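Local coordinates for probable tautomerase HP_0924 (Helicobacter pylori, PDB 3M21), which is probably a tautomerase of the MIF clan, a small protein with a beta-alpha-beta unit, six copies of which form the assembly, at residues Q18-Q21 with L22-V26. Numbering follows the deposited sequence.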
ATOM      1  N   GLN F  18      -0.925  19.415  12.266  1.00 25.84           N
ATOM      2  CA  GLN F  18      -1.828  18.288  12.433  1.00 26.48           C
ATOM      3  C   GLN F  18      -1.211  17.001  11.912  1.00 23.54           C
ATOM      4  O   GLN F  18      -1.464  15.935  12.459  1.00 23.32           O
ATOM      5  CB  GLN F  18      -3.155  18.558  11.737  1.00 26.22           C
ATOM      6  CG  GLN F  18      -3.913  19.713  12.364  1.00 31.22           C
ATOM      7  CD  GLN F  18      -5.100  20.122  11.537  1.00 31.32           C
ATOM      8  OE1 GLN F  18      -4.986  20.301  10.328  1.00 31.29           O
ATOM      9  NE2 GLN F  18      -6.249  20.279  12.183  1.00 35.26           N
ATOM     10  N   LYS F  19      -0.417  17.099  10.850  1.00 22.37           N
ATOM     11  CA  LYS F  19       0.237  15.915  10.312  1.00 23.53           C
ATOM     12  C   LYS F  19       1.229  15.435  11.361  1.00 24.66           C
ATOM     13  O   LYS F  19       1.403  14.233  11.573  1.00 23.40           O
ATOM     14  CB  LYS F  19       0.988  16.228   9.020  1.00 22.57           C
ATOM     15  CG  LYS F  19       0.113  16.648   7.850  1.00 22.82           C
ATOM     16  CD  LYS F  19       1.004  17.020   6.682  1.00 24.66           C
ATOM     17  CE  LYS F  19       0.295  17.854   5.652  1.00 24.46           C
ATOM     18  NZ  LYS F  19       1.183  18.101   4.484  1.00 21.67           N
ATOM     19  N   GLN F  20       1.880  16.387  12.019  1.00 22.86           N
ATOM     20  CA  GLN F  20       2.849  16.054  13.051  1.00 26.40           C
ATOM     21  C   GLN F  20       2.114  15.373  14.215  1.00 26.00           C
ATOM     22  O   GLN F  20       2.625  14.424  14.801  1.00 27.13           O
ATOM     23  CB  GLN F  20       3.582  17.328  13.502  1.00 28.03           C
ATOM     24  CG  GLN F  20       4.702  17.114  14.502  1.00 33.26           C
ATOM     25  CD  GLN F  20       5.473  18.398  14.785  1.00 37.55           C
ATOM     26  OE1 GLN F  20       6.120  18.531  15.825  1.00 39.78           O
ATOM     27  NE2 GLN F  20       5.414  19.345  13.850  1.00 37.68           N
ATOM     28  N   GLN F  21       0.903  15.837  14.528  1.00 26.60           N
ATOM     29  CA  GLN F  21       0.108  15.237  15.598  1.00 26.38           C
ATOM     30  C   GLN F  21      -0.265  13.789  15.249  1.00 27.26           C
ATOM     31  O   GLN F  21      -0.382  12.943  16.132  1.00 24.49           O
ATOM     32  CB  GLN F  21      -1.184  16.027  15.828  1.00 31.34           C
ATOM     33  CG  GLN F  21      -1.011  17.445  16.369  1.00 35.17           C
ATOM     34  CD  GLN F  21      -2.282  18.280  16.215  1.00 37.48           C
ATOM     35  OE1 GLN F  21      -3.367  17.862  16.620  1.00 41.36           O
ATOM     36  NE2 GLN F  21      -2.146  19.466  15.630  1.00 39.21           N
ATOM     37  N   LEU F  22      -0.468  13.512  13.962  1.00 25.46           N
ATOM     38  CA  LEU F  22      -0.822  12.162  13.526  1.00 26.03           C
ATOM     39  C   LEU F  22       0.388  11.246  13.658  1.00 24.98           C
ATOM     40  O   LEU F  22       0.271  10.104  14.109  1.00 26.38           O
ATOM     41  CB  LEU F  22      -1.328  12.180  12.075  1.00 26.17           C
ATOM     42  CG  LEU F  22      -2.704  12.829  11.854  1.00 25.94           C
ATOM     43  CD1 LEU F  22      -3.026  12.915  10.373  1.00 27.17           C
ATOM     44  CD2 LEU F  22      -3.765  12.022  12.588  1.00 26.67           C
ATOM     45  N   ILE F  23       1.550  11.761  13.267  1.00 25.09           N
ATOM     46  CA  ILE F  23       2.794  11.007  13.350  1.00 25.71           C
ATOM     47  C   ILE F  23       3.081  10.637  14.805  1.00 26.09           C
ATOM     48  O   ILE F  23       3.383   9.484  15.110  1.00 23.73           O
ATOM     49  CB  ILE F  23       3.968  11.816  12.768  1.00 25.41           C
ATOM     50  CG1 ILE F  23       3.819  11.899  11.241  1.00 27.27           C
ATOM     51  CG2 ILE F  23       5.304  11.163  13.140  1.00 28.43           C
ATOM     52  CD1 ILE F  23       4.828  12.830  10.561  1.00 24.98           C
ATOM     53  N   GLU F  24       2.956  11.607  15.707  1.00 27.84           N
ATOM     54  CA  GLU F  24       3.204  11.346  17.121  1.00 29.06           C
ATOM     55  C   GLU F  24       2.099  10.473  17.717  1.00 29.37           C
ATOM     56  O   GLU F  24       2.371   9.569  18.506  1.00 33.05           O
ATOM     57  CB  GLU F  24       3.299  12.666  17.889  1.00 32.06           C
ATOM     58  CG  GLU F  24       4.414  13.578  17.400  1.00 36.67           C
ATOM     59  CD  GLU F  24       4.338  14.959  18.022  1.00 38.85           C
ATOM     60  OE1 GLU F  24       4.414  15.054  19.261  1.00 42.15           O
ATOM     61  OE2 GLU F  24       4.196  15.942  17.271  1.00 40.38           O
ATOM     62  N   GLY F  25       0.857  10.747  17.334  1.00 29.04           N
ATOM     63  CA  GLY F  25      -0.262   9.974  17.846  1.00 30.53           C
ATOM     64  C   GLY F  25      -0.149   8.491  17.531  1.00 31.63           C
ATOM     65  O   GLY F  25      -0.275   7.638  18.413  1.00 30.78           O
ATOM     66  N   VAL F  26       0.091   8.172  16.266  1.00 29.87           N
ATOM     67  CA  VAL F  26       0.222   6.778  15.866  1.00 31.98           C
ATOM     68  C   VAL F  26       1.442   6.137  16.516  1.00 31.58           C
ATOM     69  O   VAL F  26       1.385   4.995  16.959  1.00 31.71           O
ATOM     70  CB  VAL F  26       0.338   6.642  14.324  1.00 33.01           C
ATOM     71  CG1 VAL F  26       0.871   5.266  13.957  1.00 33.44           C
ATOM     72  CG2 VAL F  26      -1.019   6.861  13.688  1.00 29.98           C
TER
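Gln20 swings CG away from its own backbone N (chi1 -175°), while Glu24 keeps CG beside its N, and these torsions bring the two extended side chains together one turn apart on the helix. The Glu24 carboxylate reaches back toward the start of the helix, and its OE2 lies 3.0 Å from Gln20 CG. The amide and carboxylate planes are turned 37° from each other. OE2 stands 3.5 Å from Gln20 OE1 and 3.3 Å from Gln20 O, both acceptors; NE2 is turned away, and the approach is a touch on a methylene, not a hydrogen bond. Polar chains suit this only partly exposed face, where His62 and Gly57 of the third subunit pack on Gln20 and Glu24.

In the regular i to i+4 bonding, Glu24 N donates to Gln20 O at 3.0 Å, nearly straight at 166°, while Gly25 N bonds to Gln21 O at 2.8 Å. Lys19 O receives Ile23 N and, weakly, Leu22 N. Leu22 CG and Ile23 CG1 lie against carbonyl oxygens of the turn before, each 3.4 Å off (Gln18 O and Lys19 O).

Lys19 NZ forms a salt bridge with Glu47 and a hydrogen bond with Asn52 of the third subunit, a reach that suits its long chain. Within the beta-alpha-beta unit, Leu22, a branched apolar chain fit for the buried side, covers Leu7 of strand 2-7 and Ile45 of strand 42-47; Met30 of the second subunit packs on it, placing helix 16-34 between its own strands and neighbouring chains.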